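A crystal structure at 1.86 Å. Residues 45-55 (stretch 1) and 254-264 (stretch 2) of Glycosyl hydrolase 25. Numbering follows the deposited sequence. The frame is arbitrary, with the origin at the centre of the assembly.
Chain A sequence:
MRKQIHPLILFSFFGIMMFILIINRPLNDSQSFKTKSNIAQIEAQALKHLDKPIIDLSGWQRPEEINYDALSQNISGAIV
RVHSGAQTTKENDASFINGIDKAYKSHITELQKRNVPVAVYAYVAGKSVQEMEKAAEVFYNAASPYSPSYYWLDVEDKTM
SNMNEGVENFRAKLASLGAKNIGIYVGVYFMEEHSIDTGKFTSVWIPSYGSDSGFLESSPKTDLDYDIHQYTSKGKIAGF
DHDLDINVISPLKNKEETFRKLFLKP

Stretch 1 (45-55) QALKHLDKPII
Stretch 2, residues 254-264: NKEETFRKLFL

Residues 45-48 are helical and continue a helix that begins earlier in the chain. H49 is the first residue to leave helical phi/psi (-106/13). A type I turn then runs from H49 to K52, with L50 at -54/-31 and D51 at -90/3, closed by K52 N to H49 O at 2.8 Å. K52 and P53 are extended, and a strand starts at I54. The second stretch is a helix, 255-263, capped by N254. The CA atoms of L50 and E256 mark the register at 7.3 Å. Together the stretches bury 471 Å².

The polar contact centres on K255. Its CA-to-CB bond points toward the other stretch and chi1 to chi4 are all t, so the extended chain brings the ammonium to three acceptors. K255 NZ donates to L50 O at 3.0 Å. It also donates to D51 OD1 at 2.9 Å, forming a salt bridge. Its third partner is water 1, whose oxygen accepts from K255 NZ at 2.8 Å. The same water donates to K52 O at 2.9 Å, so it bridges the lysine to the carbonyl of K52, the last residue of the turn. A long, flexible cation suits this place, where two carbonyls and a carboxylate lie near one another. D51 (chi1 -66°, m; chi2 -28°) has its CA-to-CB bond away from the helix, but its carboxylate end comes nearer.

Leading into the turn, L50 N donates to L47 O at 3.2 Å. H49 N has weak bonds to Q45 O at 2.9 Å and A46 O at 3.3 Å. At the helix start, N254 OD1 accepts from E257 N at 2.7 Å, the capping bond. N254 O accepts from T258 N at 3.0 Å and from T258 OG1 at 2.9 Å. Further along, F263 N donates to F259 O at 2.8 Å and L264 N to R260 O at 2.9 Å.

The apolar contact gathers around F259 (chi1 t, chi2 89°), which is buried. A46 points toward the helix, and its small methyl allows close approach: A46 CB lies 3.5 Å from F259 CE2 and 4.1 Å from L264 CD1. L50 (t, p) leaves its backbone sideways, but its end comes nearer. L50 CD1 sits 3.6 Å from F259 CB, and L50 CD2 is 4.0 Å from E256 CA. I54 (m, t) is buried and points toward the helix. I54 CD1 meets the edge of the F259 ring, 4.3 Å from F259 CD1, while I54 CG2 is 3.7 Å from F263 CZ. I55 points away.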

ATOM      1  N   GLN A  45     -18.603  10.254   0.810  1.00 28.71           N
ATOM      2  CA  GLN A  45     -17.456  11.051   0.358  1.00 29.79           C
ATOM      3  C   GLN A  45     -16.586  10.297  -0.648  1.00 29.99           C
ATOM      4  O   GLN A  45     -16.118  10.866  -1.640  1.00 29.54           O
ATOM      5  CB  GLN A  45     -16.623  11.500   1.555  1.00 30.01           C
ATOM      6  CG  GLN A  45     -15.426  12.367   1.196  1.00 29.79           C
ATOM      7  CD  GLN A  45     -14.649  12.790   2.419  1.00 30.10           C
ATOM      8  OE1 GLN A  45     -15.233  13.237   3.404  1.00 30.61           O
ATOM      9  NE2 GLN A  45     -13.327  12.649   2.368  1.00 29.18           N
ATOM     10  N   ALA A  46     -16.400   9.005  -0.394  1.00 31.22           N
ATOM     11  CA  ALA A  46     -15.678   8.127  -1.290  1.00 31.02           C
ATOM     12  C   ALA A  46     -16.405   7.903  -2.622  1.00 32.50           C
ATOM     13  O   ALA A  46     -15.762   7.820  -3.674  1.00 33.24           O
ATOM     14  CB  ALA A  46     -15.406   6.797  -0.602  1.00 30.61           C
ATOM     15  N   LEU A  47     -17.729   7.773  -2.590  1.00 32.83           N
ATOM     16  CA  LEU A  47     -18.476   7.656  -3.836  1.00 33.07           C
ATOM     17  C   LEU A  47     -18.237   8.947  -4.610  1.00 33.25           C
ATOM     18  O   LEU A  47     -17.840   8.905  -5.768  1.00 32.97           O
ATOM     19  CB  LEU A  47     -19.966   7.410  -3.587  1.00 33.91           C
ATOM     20  N   LYS A  48     -18.422  10.076  -3.925  1.00 33.66           N
ATOM     21  CA  LYS A  48     -18.200  11.429  -4.462  1.00 33.73           C
ATOM     22  C   LYS A  48     -16.808  11.658  -5.079  1.00 33.19           C
ATOM     23  O   LYS A  48     -16.677  12.384  -6.066  1.00 33.65           O
ATOM     24  CB  LYS A  48     -18.449  12.471  -3.362  1.00 34.43           C
ATOM     25  CG  LYS A  48     -18.546  13.910  -3.851  1.00 35.80           C
ATOM     26  CD  LYS A  48     -18.750  14.883  -2.698  1.00 37.08           C
ATOM     27  CE  LYS A  48     -18.772  16.324  -3.180  1.00 38.74           C
ATOM     28  N   HIS A  49     -15.778  11.051  -4.494  1.00 30.95           N
ATOM     29  CA  HIS A  49     -14.403  11.287  -4.925  1.00 30.13           C
ATOM     30  C   HIS A  49     -13.799  10.133  -5.697  1.00 29.68           C
ATOM     31  O   HIS A  49     -12.591  10.111  -5.940  1.00 28.70           O
ATOM     32  CB  HIS A  49     -13.533  11.626  -3.721  1.00 29.79           C
ATOM     33  CG  HIS A  49     -13.801  13.004  -3.148  1.00 31.16           C
ATOM     34  ND1 HIS A  49     -13.286  13.408  -1.977  1.00 31.44           N
ATOM     35  CD2 HIS A  49     -14.561  14.063  -3.633  1.00 31.99           C
ATOM     36  CE1 HIS A  49     -13.675  14.675  -1.729  1.00 32.36           C
ATOM     37  NE2 HIS A  49     -14.457  15.074  -2.745  1.00 32.55           N
ATOM     38  N   LEU A  50     -14.645   9.194  -6.113  1.00 28.83           N
ATOM     39  CA  LEU A  50     -14.207   7.929  -6.710  1.00 29.14           C
ATOM     40  C   LEU A  50     -13.264   8.089  -7.913  1.00 28.66           C
ATOM     41  O   LEU A  50     -12.406   7.251  -8.129  1.00 28.50           O
ATOM     42  CB  LEU A  50     -15.431   7.077  -7.078  1.00 29.64           C
ATOM     43  CG  LEU A  50     -15.247   5.691  -7.680  1.00 30.18           C
ATOM     44  CD1 LEU A  50     -14.605   4.760  -6.673  1.00 28.66           C
ATOM     45  CD2 LEU A  50     -16.596   5.151  -8.131  1.00 31.20           C
ATOM     46  N   ASP A  51     -13.405   9.162  -8.689  1.00 30.16           N
ATOM     47  CA  ASP A  51     -12.508   9.348  -9.837  1.00 30.30           C
ATOM     48  C   ASP A  51     -11.216  10.122  -9.533  1.00 28.69           C
ATOM     49  O   ASP A  51     -10.400  10.362 -10.418  1.00 27.86           O
ATOM     50  CB  ASP A  51     -13.265   9.914 -11.033  1.00 33.66           C
ATOM     51  CG  ASP A  51     -14.305   8.933 -11.574  1.00 35.52           C
ATOM     52  OD1 ASP A  51     -14.121   7.693 -11.439  1.00 36.85           O
ATOM     53  OD2 ASP A  51     -15.314   9.402 -12.129  1.00 38.51           O
ATOM     54  N   LYS A  52     -11.025  10.477  -8.267  1.00 26.87           N
ATOM     55  CA  LYS A  52      -9.770  11.046  -7.823  1.00 25.65           C
ATOM     56  C   LYS A  52      -8.806   9.878  -7.550  1.00 24.05           C
ATOM     57  O   LYS A  52      -9.244   8.769  -7.231  1.00 23.43           O
ATOM     58  CB  LYS A  52      -9.992  11.911  -6.584  1.00 27.00           C
ATOM     59  CG  LYS A  52     -10.520  13.305  -6.917  1.00 28.89           C
ATOM     60  CD  LYS A  52     -11.437  13.842  -5.832  1.00 30.78           C
ATOM     61  CE  LYS A  52     -11.917  15.265  -6.119  1.00 31.83           C
ATOM     62  NZ  LYS A  52     -12.162  15.517  -7.565  1.00 32.23           N
ATOM     63  N   PRO A  53      -7.496  10.114  -7.705  1.00 23.31           N
ATOM     64  CA  PRO A  53      -6.553   8.995  -7.648  1.00 21.77           C
ATOM     65  C   PRO A  53      -6.335   8.457  -6.228  1.00 20.48           C
ATOM     66  O   PRO A  53      -6.649   9.140  -5.246  1.00 20.10           O
ATOM     67  CB  PRO A  53      -5.259   9.617  -8.165  1.00 22.40           C
ATOM     68  CG  PRO A  53      -5.365  11.051  -7.817  1.00 24.01           C
ATOM     69  CD  PRO A  53      -6.821  11.399  -7.959  1.00 23.88           C
ATOM     70  N   ILE A  54      -5.821   7.232  -6.143  1.00 19.01           N
ATOM     71  CA  ILE A  54      -5.374   6.644  -4.882  1.00 17.49           C
ATOM     72  C   ILE A  54      -3.859   6.847  -4.777  1.00 16.86           C
ATOM     73  O   ILE A  54      -3.115   6.517  -5.710  1.00 16.41           O
ATOM     74  CB  ILE A  54      -5.716   5.138  -4.815  1.00 17.42           C
ATOM     75  CG1 ILE A  54      -7.251   4.934  -4.813  1.00 17.72           C
ATOM     76  CG2 ILE A  54      -5.023   4.460  -3.628  1.00 16.43           C
ATOM     77  CD1 ILE A  54      -7.661   3.577  -5.367  1.00 18.52           C
ATOM     78  N   ILE A  55      -3.406   7.395  -3.650  1.00 15.83           N
ATOM     79  CA  ILE A  55      -1.980   7.582  -3.430  1.00 15.25           C
ATOM     80  C   ILE A  55      -1.426   6.563  -2.430  1.00 14.73           C
ATOM     81  O   ILE A  55      -2.171   5.924  -1.672  1.00 14.73           O
ATOM     82  CB  ILE A  55      -1.639   9.026  -2.962  1.00 15.72           C
ATOM     83  CG1 ILE A  55      -2.199   9.279  -1.547  1.00 15.76           C
ATOM     84  CG2 ILE A  55      -2.137  10.041  -3.994  1.00 16.30           C
ATOM     85  CD1 ILE A  55      -1.818  10.636  -0.960  1.00 16.47           C
ATOM     86  N   ASN A 254     -15.046  -3.655 -11.828  1.00 23.84           N
ATOM     87  CA  ASN A 254     -16.058  -2.637 -11.529  1.00 24.37           C
ATOM     88  C   ASN A 254     -15.461  -1.660 -10.515  1.00 23.74           C
ATOM     89  O   ASN A 254     -15.100  -2.058  -9.408  1.00 23.36           O
ATOM     90  CB  ASN A 254     -17.330  -3.252 -10.959  1.00 25.86           C
ATOM     91  CG  ASN A 254     -18.334  -2.199 -10.510  1.00 28.00           C
ATOM     92  OD1 ASN A 254     -18.237  -1.643  -9.418  1.00 28.78           O
ATOM     93  ND2 ASN A 254     -19.317  -1.923 -11.361  1.00 30.12           N
ATOM     94  N   LYS A 255     -15.378  -0.388 -10.878  1.00 23.95           N
ATOM     95  CA  LYS A 255     -14.624   0.564 -10.073  1.00 23.90           C
ATOM     96  C   LYS A 255     -15.182   0.766  -8.656  1.00 24.90           C
ATOM     97  O   LYS A 255     -14.435   0.672  -7.657  1.00 23.77           O
ATOM     98  CB  LYS A 255     -14.465   1.901 -10.792  1.00 24.42           C
ATOM     99  CG  LYS A 255     -13.516   2.825 -10.056  1.00 23.59           C
ATOM    100  CD  LYS A 255     -13.142   4.023 -10.894  1.00 24.40           C
ATOM    101  CE  LYS A 255     -11.977   4.742 -10.242  1.00 23.98           C
ATOM    102  NZ  LYS A 255     -11.745   6.066 -10.856  1.00 25.01           N
ATOM    103  N   GLU A 256     -16.478   1.042  -8.568  1.00 25.69           N
ATOM    104  CA  GLU A 256     -17.120   1.237  -7.278  1.00 26.39           C
ATOM    105  C   GLU A 256     -17.023   0.007  -6.358  1.00 25.92           C
ATOM    106  O   GLU A 256     -16.703   0.151  -5.179  1.00 26.26           O
ATOM    107  CB  GLU A 256     -18.578   1.653  -7.465  1.00 28.37           C
ATOM    108  CG  GLU A 256     -19.190   2.260  -6.213  1.00 30.52           C
ATOM    109  CD  GLU A 256     -20.664   2.545  -6.385  1.00 33.35           C
ATOM    110  OE1 GLU A 256     -21.426   2.333  -5.421  1.00 35.69           O
ATOM    111  OE2 GLU A 256     -21.052   2.974  -7.489  1.00 35.26           O
ATOM    112  N   GLU A 257     -17.282  -1.190  -6.886  1.00 26.28           N
ATOM    113  CA  GLU A 257     -17.191  -2.430  -6.076  1.00 25.93           C
ATOM    114  C   GLU A 257     -15.786  -2.716  -5.569  1.00 24.14           C
ATOM    115  O   GLU A 257     -15.605  -3.156  -4.433  1.00 24.02           O
ATOM    116  CB  GLU A 257     -17.693  -3.655  -6.848  1.00 27.90           C
ATOM    117  CG  GLU A 257     -19.212  -3.804  -6.855  1.00 31.13           C
ATOM    118  CD  GLU A 257     -19.676  -4.935  -7.759  1.00 32.46           C
ATOM    119  OE1 GLU A 257     -18.808  -5.708  -8.250  1.00 31.65           O
ATOM    120  OE2 GLU A 257     -20.906  -5.057  -7.967  1.00 34.47           O
ATOM    121  N   THR A 258     -14.800  -2.483  -6.431  1.00 22.31           N
ATOM    122  CA  THR A 258     -13.400  -2.729  -6.097  1.00 20.59           C
ATOM    123  C   THR A 258     -12.860  -1.702  -5.106  1.00 20.50           C
ATOM    124  O   THR A 258     -12.098  -2.041  -4.204  1.00 19.83           O
ATOM    125  CB  THR A 258     -12.529  -2.812  -7.368  1.00 19.98           C
ATOM    126  OG1 THR A 258     -13.071  -3.824  -8.236  1.00 19.01           O
ATOM    127  CG2 THR A 258     -11.085  -3.211  -7.022  1.00 19.11           C
ATOM    128  N   PHE A 259     -13.259  -0.449  -5.266  1.00 20.73           N
ATOM    129  CA  PHE A 259     -12.920   0.554  -4.275  1.00 21.04           C
ATOM    130  C   PHE A 259     -13.494   0.179  -2.900  1.00 21.60           C
ATOM    131  O   PHE A 259     -12.812   0.299  -1.885  1.00 20.95           O
ATOM    132  CB  PHE A 259     -13.410   1.954  -4.695  1.00 21.99           C
ATOM    133  CG  PHE A 259     -12.933   3.033  -3.780  1.00 21.71           C
ATOM    134  CD1 PHE A 259     -11.720   3.670  -4.011  1.00 21.61           C
ATOM    135  CD2 PHE A 259     -13.661   3.368  -2.651  1.00 22.50           C
ATOM    136  CE1 PHE A 259     -11.253   4.638  -3.130  1.00 21.04           C
ATOM    137  CE2 PHE A 259     -13.216   4.340  -1.776  1.00 22.20           C
ATOM    138  CZ  PHE A 259     -12.004   4.970  -2.014  1.00 22.66           C
ATOM    139  N   ARG A 260     -14.765  -0.234  -2.869  1.00 22.70           N
ATOM    140  CA  ARG A 260     -15.394  -0.689  -1.627  1.00 23.25           C
ATOM    141  C   ARG A 260     -14.569  -1.807  -0.997  1.00 22.05           C
ATOM    142  O   ARG A 260     -14.248  -1.761   0.186  1.00 22.02           O
ATOM    143  CB  ARG A 260     -16.832  -1.187  -1.860  1.00 24.90           C
ATOM    144  CG  ARG A 260     -17.463  -1.742  -0.585  1.00 26.62           C
ATOM    145  CD  ARG A 260     -18.767  -2.490  -0.849  1.00 28.87           C
ATOM    146  N   LYS A 261     -14.231  -2.806  -1.802  1.00 21.29           N
ATOM    147  CA  LYS A 261     -13.406  -3.911  -1.352  1.00 20.32           C
ATOM    148  C   LYS A 261     -12.114  -3.438  -0.658  1.00 19.82           C
ATOM    149  O   LYS A 261     -11.754  -3.921   0.421  1.00 19.82           O
ATOM    150  CB  LYS A 261     -13.049  -4.781  -2.547  1.00 19.91           C
ATOM    151  CG  LYS A 261     -12.141  -5.929  -2.186  1.00 19.59           C
ATOM    152  CD  LYS A 261     -11.937  -6.854  -3.365  1.00 19.97           C
ATOM    153  CE  LYS A 261     -10.712  -7.709  -3.158  1.00 19.04           C
ATOM    154  NZ  LYS A 261     -10.412  -8.511  -4.384  1.00 19.50           N
ATOM    155  N   LEU A 262     -11.426  -2.495  -1.290  1.00 18.85           N
ATOM    156  CA  LEU A 262     -10.070  -2.116  -0.858  1.00 18.48           C
ATOM    157  C   LEU A 262     -10.048  -1.062   0.232  1.00 18.66           C
ATOM    158  O   LEU A 262      -9.088  -0.995   1.013  1.00 18.96           O
ATOM    159  CB  LEU A 262      -9.230  -1.636  -2.049  1.00 17.86           C
ATOM    160  CG  LEU A 262      -9.029  -2.659  -3.193  1.00 18.42           C
ATOM    161  CD1 LEU A 262      -8.016  -2.146  -4.208  1.00 18.54           C
ATOM    162  CD2 LEU A 262      -8.584  -4.014  -2.676  1.00 17.68           C
ATOM    163  N   PHE A 263     -11.087  -0.233   0.264  1.00 19.00           N
ATOM    164  CA  PHE A 263     -11.088   0.932   1.144  1.00 20.56           C
ATOM    165  C   PHE A 263     -12.239   1.048   2.128  1.00 22.06           C
ATOM    166  O   PHE A 263     -12.126   1.753   3.124  1.00 22.96           O
ATOM    167  CB  PHE A 263     -10.950   2.187   0.310  1.00 19.93           C
ATOM    168  CG  PHE A 263      -9.563   2.359  -0.215  1.00 19.60           C
ATOM    169  CD1 PHE A 263      -8.535   2.785   0.630  1.00 18.82           C
ATOM    170  CD2 PHE A 263      -9.260   2.025  -1.523  1.00 19.32           C
ATOM    171  CE1 PHE A 263      -7.240   2.911   0.161  1.00 18.68           C
ATOM    172  CE2 PHE A 263      -7.960   2.141  -1.998  1.00 19.49           C
ATOM    173  CZ  PHE A 263      -6.949   2.590  -1.154  1.00 18.59           C
ATOM    174  N   LEU A 264     -13.334   0.358   1.865  1.00 23.76           N
ATOM    175  CA  LEU A 264     -14.541   0.571   2.660  1.00 26.22           C
ATOM    176  C   LEU A 264     -15.012  -0.680   3.408  1.00 28.05           C
ATOM    177  O   LEU A 264     -16.160  -0.749   3.845  1.00 29.18           O
ATOM    178  CB  LEU A 264     -15.641   1.186   1.783  1.00 26.93           C
ATOM    179  CG  LEU A 264     -15.408   2.555   1.110  1.00 26.93           C
ATOM    180  CD1 LEU A 264     -16.620   2.974   0.279  1.00 28.12           C
ATOM    181  CD2 LEU A 264     -15.023   3.663   2.081  1.00 27.06           C
TER
HETATM  182  O   HOH W   1      -9.484   7.178  -9.613  1.00 20.72           O